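Dbv8 protein (Nonomuraea, PDB 4MFZ) probably transfers a long acyl chain from acyl-CoA to an amino group of a glycopeptide antibiotic, as a GNAT-type N-acyltransferase that binds decanoyl-CoA. Local coordinates at residues Arg104-Tyr109 with Arg143-Thr148. Residues are numbered along the deposited sequence; the frame is centred on the assembly and turned at random.
With NA (sodium ion), chain C.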
ATOM      1  N   ARG A 104     -16.185  -4.236  -9.199  1.00 23.47           N
ATOM      2  CA  ARG A 104     -17.291  -5.069  -8.710  1.00 24.90           C
ATOM      3  C   ARG A 104     -17.595  -4.942  -7.195  1.00 25.01           C
ATOM      4  O   ARG A 104     -18.755  -5.041  -6.800  1.00 24.50           O
ATOM      5  CB  ARG A 104     -16.979  -6.530  -9.066  1.00 28.00           C
ATOM      6  CG  ARG A 104     -18.009  -7.555  -8.641  1.00 31.80           C
ATOM      7  CD  ARG A 104     -19.064  -7.684  -9.726  1.00 38.50           C
ATOM      8  NE  ARG A 104     -19.850  -8.892  -9.529  1.00 41.46           N
ATOM      9  CZ  ARG A 104     -20.828  -8.993  -8.641  1.00 44.42           C
ATOM     10  NH1 ARG A 104     -21.142  -7.949  -7.873  1.00 44.78           N
ATOM     11  NH2 ARG A 104     -21.490 -10.141  -8.522  1.00 46.08           N
ATOM     12  N   HIS A 105     -16.576  -4.768  -6.345  1.00 23.89           N
ATOM     13  CA  HIS A 105     -16.805  -4.433  -4.927  1.00 23.40           C
ATOM     14  C   HIS A 105     -16.173  -3.130  -4.517  1.00 21.83           C
ATOM     15  O   HIS A 105     -15.683  -2.979  -3.405  1.00 19.34           O
ATOM     16  CB  HIS A 105     -16.376  -5.573  -4.001  1.00 27.15           C
ATOM     17  CG  HIS A 105     -17.024  -6.896  -4.342  1.00 30.51           C
ATOM     18  ND1 HIS A 105     -18.362  -7.078  -4.309  1.00 32.27           N
ATOM     19  CD2 HIS A 105     -16.478  -8.086  -4.789  1.00 31.43           C
ATOM     20  CE1 HIS A 105     -18.654  -8.327  -4.692  1.00 32.37           C
ATOM     21  NE2 HIS A 105     -17.500  -8.949  -4.990  1.00 35.25           N
ATOM     22  N   MET A 106     -16.189  -2.179  -5.441  1.00 21.95           N
ATOM     23  CA  MET A 106     -15.694  -0.837  -5.215  1.00 22.22           C
ATOM     24  C   MET A 106     -16.314  -0.242  -3.955  1.00 22.82           C
ATOM     25  O   MET A 106     -17.533  -0.132  -3.822  1.00 22.03           O
ATOM     26  CB  MET A 106     -15.967   0.040  -6.449  1.00 20.99           C
ATOM     27  CG  MET A 106     -15.596   1.515  -6.288  1.00 20.54           C
ATOM     28  SD  MET A 106     -13.819   1.794  -6.142  1.00 22.05           S
ATOM     29  CE  MET A 106     -13.295   1.486  -7.837  1.00 19.84           C
ATOM     30  N   GLY A 107     -15.458   0.113  -3.010  1.00 23.33           N
ATOM     31  CA  GLY A 107     -15.903   0.866  -1.842  1.00 22.98           C
ATOM     32  C   GLY A 107     -16.580   0.047  -0.776  1.00 23.82           C
ATOM     33  O   GLY A 107     -17.057   0.604   0.208  1.00 24.36           O
ATOM     34  N   ASP A 108     -16.591  -1.272  -0.936  1.00 22.58           N
ATOM     35  CA  ASP A 108     -17.331  -2.118  -0.017  1.00 22.41           C
ATOM     36  C   ASP A 108     -16.395  -2.793   0.962  1.00 22.09           C
ATOM     37  O   ASP A 108     -15.745  -3.803   0.618  1.00 20.49           O
ATOM     38  CB  ASP A 108     -18.155  -3.159  -0.781  1.00 22.91           C
ATOM     39  CG  ASP A 108     -18.963  -4.068   0.151  1.00 25.05           C
ATOM     40  OD1 ASP A 108     -18.847  -3.954   1.389  1.00 26.89           O
ATOM     41  OD2 ASP A 108     -19.716  -4.918  -0.357  1.00 26.44           O
ATOM     42  N   TYR A 109     -16.338  -2.259   2.187  1.00 22.19           N
ATOM     43  CA  TYR A 109     -15.389  -2.755   3.202  1.00 23.83           C
ATOM     44  C   TYR A 109     -15.798  -4.085   3.872  1.00 24.91           C
ATOM     45  O   TYR A 109     -15.001  -4.669   4.616  1.00 23.39           O
ATOM     46  CB  TYR A 109     -15.118  -1.684   4.262  1.00 26.83           C
ATOM     47  CG  TYR A 109     -16.372  -1.217   4.953  1.00 27.84           C
ATOM     48  CD1 TYR A 109     -16.890  -1.931   6.023  1.00 28.60           C
ATOM     49  CD2 TYR A 109     -17.055  -0.069   4.522  1.00 29.74           C
ATOM     50  CE1 TYR A 109     -18.056  -1.546   6.652  1.00 31.09           C
ATOM     51  CE2 TYR A 109     -18.228   0.334   5.154  1.00 31.75           C
ATOM     52  CZ  TYR A 109     -18.721  -0.423   6.217  1.00 32.26           C
ATOM     53  OH  TYR A 109     -19.863  -0.052   6.891  1.00 37.89           O
ATOM     54  N   ARG A 143     -12.486   7.362  -8.970  1.00 17.87           N
ATOM     55  CA  ARG A 143     -12.882   8.751  -8.948  1.00 21.28           C
ATOM     56  C   ARG A 143     -14.378   8.921  -8.998  1.00 21.01           C
ATOM     57  O   ARG A 143     -14.905   9.767  -8.286  1.00 20.59           O
ATOM     58  CB  ARG A 143     -12.167   9.530 -10.046  1.00 23.60           C
ATOM     59  CG  ARG A 143     -10.751   9.874  -9.575  1.00 29.40           C
ATOM     60  CD  ARG A 143      -9.760  10.122 -10.697  1.00 34.54           C
ATOM     61  NE  ARG A 143      -9.610  11.512 -11.150  1.00 38.96           N
ATOM     62  CZ  ARG A 143     -10.046  12.622 -10.537  1.00 42.89           C
ATOM     63  NH1 ARG A 143     -10.711  12.584  -9.370  1.00 41.53           N
ATOM     64  NH2 ARG A 143      -9.812  13.807 -11.117  1.00 38.19           N
ATOM     65  N   ARG A 144     -15.078   8.096  -9.787  1.00 21.22           N
ATOM     66  CA  ARG A 144     -16.535   8.112  -9.691  1.00 20.99           C
ATOM     67  C   ARG A 144     -17.020   7.785  -8.276  1.00 21.09           C
ATOM     68  O   ARG A 144     -17.907   8.467  -7.755  1.00 23.01           O
ATOM     69  CB  ARG A 144     -17.192   7.206 -10.729  1.00 22.11           C
ATOM     70  CG  ARG A 144     -17.179   7.810 -12.123  1.00 23.76           C
ATOM     71  CD  ARG A 144     -18.026   6.992 -13.093  1.00 26.25           C
ATOM     72  NE  ARG A 144     -17.594   5.606 -13.237  1.00 26.42           N
ATOM     73  CZ  ARG A 144     -16.723   5.162 -14.138  1.00 27.29           C
ATOM     74  NH1 ARG A 144     -16.135   5.994 -14.996  1.00 26.22           N
ATOM     75  NH2 ARG A 144     -16.425   3.868 -14.163  1.00 28.36           N
ATOM     76  N   PHE A 145     -16.438   6.773  -7.635  1.00 20.34           N
ATOM     77  CA  PHE A 145     -16.801   6.443  -6.236  1.00 20.06           C
ATOM     78  C   PHE A 145     -16.530   7.602  -5.238  1.00 19.72           C
ATOM     79  O   PHE A 145     -17.379   7.949  -4.422  1.00 19.28           O
ATOM     80  CB  PHE A 145     -16.097   5.166  -5.750  1.00 18.61           C
ATOM     81  CG  PHE A 145     -16.464   4.786  -4.335  1.00 18.22           C
ATOM     82  CD1 PHE A 145     -17.781   4.419  -4.014  1.00 16.97           C
ATOM     83  CD2 PHE A 145     -15.513   4.819  -3.319  1.00 17.35           C
ATOM     84  CE1 PHE A 145     -18.149   4.106  -2.708  1.00 16.16           C
ATOM     85  CE2 PHE A 145     -15.871   4.487  -2.012  1.00 17.87           C
ATOM     86  CZ  PHE A 145     -17.191   4.136  -1.701  1.00 16.24           C
ATOM     87  N   HIS A 146     -15.335   8.174  -5.306  1.00 19.17           N
ATOM     88  CA  HIS A 146     -14.992   9.352  -4.523  1.00 18.16           C
ATOM     89  C   HIS A 146     -16.011  10.465  -4.698  1.00 18.58           C
ATOM     90  O   HIS A 146     -16.503  10.971  -3.697  1.00 18.43           O
ATOM     91  CB  HIS A 146     -13.573   9.819  -4.846  1.00 17.60           C
ATOM     92  CG  HIS A 146     -12.473   9.051  -4.117  1.00 16.91           C
ATOM     93  ND1 HIS A 146     -11.223   9.555  -3.967  1.00 16.25           N
ATOM     94  CD2 HIS A 146     -12.472   7.801  -3.474  1.00 16.43           C
ATOM     95  CE1 HIS A 146     -10.456   8.670  -3.300  1.00 15.75           C
ATOM     96  NE2 HIS A 146     -11.213   7.589  -3.008  1.00 15.07           N
ATOM     97  N   ALA A 147     -16.370  10.829  -5.939  1.00 19.80           N
ATOM     98  CA  ALA A 147     -17.403  11.875  -6.172  1.00 21.81           C
ATOM     99  C   ALA A 147     -18.755  11.578  -5.540  1.00 23.86           C
ATOM    100  O   ALA A 147     -19.383  12.495  -4.976  1.00 24.14           O
ATOM    101  CB  ALA A 147     -17.583  12.190  -7.657  1.00 21.72           C
ATOM    102  N   THR A 148     -19.233  10.330  -5.636  1.00 24.12           N
ATOM    103  CA  THR A 148     -20.523  10.001  -5.024  1.00 23.64           C
ATOM    104  C   THR A 148     -20.474  10.211  -3.515  1.00 24.64           C
ATOM    105  O   THR A 148     -21.502  10.456  -2.899  1.00 23.68           O
ATOM    106  CB  THR A 148     -21.012   8.553  -5.291  1.00 23.63           C
ATOM    107  OG1 THR A 148     -20.230   7.626  -4.527  1.00 24.75           O
ATOM    108  CG2 THR A 148     -20.976   8.187  -6.761  1.00 21.56           C
TER
HETATM  109 NA    NA C 402     -17.205 -11.076  -5.535  1.00 26.27          NA
HETATM  110  O   HOH W   1     -18.621 -13.133  -6.163  1.00 41.54           O
HETATM  111  O   HOH W   2     -15.081 -10.978  -4.795  1.00 40.97           O
HETATM  112  O   HOH W   3     -16.258 -11.067  -7.526  1.00 39.83           O
HETATM  113  O   HOH W   4     -16.990 -12.194  -3.577  1.00 33.98           O
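One face of the Phe-145 ring lies against the backbone of Gly-107, whose CA sits 3.9 Å from the ring centroid and 28° off the normal, a CH-pi contact. The approach is nearest the far end of the ring, with Gly-107 CA 3.5 Å from Phe-145 CZ. Met-106 CG packs 3.7 Å from Phe-145 CB and lies oblique to the ring, near Phe-145 CG. Met-106 SD stands 5.1 Å from the Phe-145 ring centroid, 42° off the normal, an oblique Met-aromatic contact. With CG anti to the backbone N (chi1 -179°), Phe-145 reaches from the last turns of helix 130-148 to the type II turn His-105 to Asp-108. Gly-107 takes the positive phi of that turn, and its bare CA lets the backbone come up to the ring face. The hydrogen bond from Asp-108 N to His-105 O (3.1 Å) closes the turn; Arg-190 NH2 also hydrogen-bonds His-105 O, and Arg-190 and Gly-107 share a backbone hydrogen bond. Beyond the turn, His-105 NE2 binds a sodium ion at 2.2 Å, its other ligands here being four waters. The contact therefore joins the loop after helix 89-104 to helix 130-148 by dispersion and weak CH-pi and sulfur-aromatic attraction, while Asp-108 N and Arg-190 satisfy His-105 O.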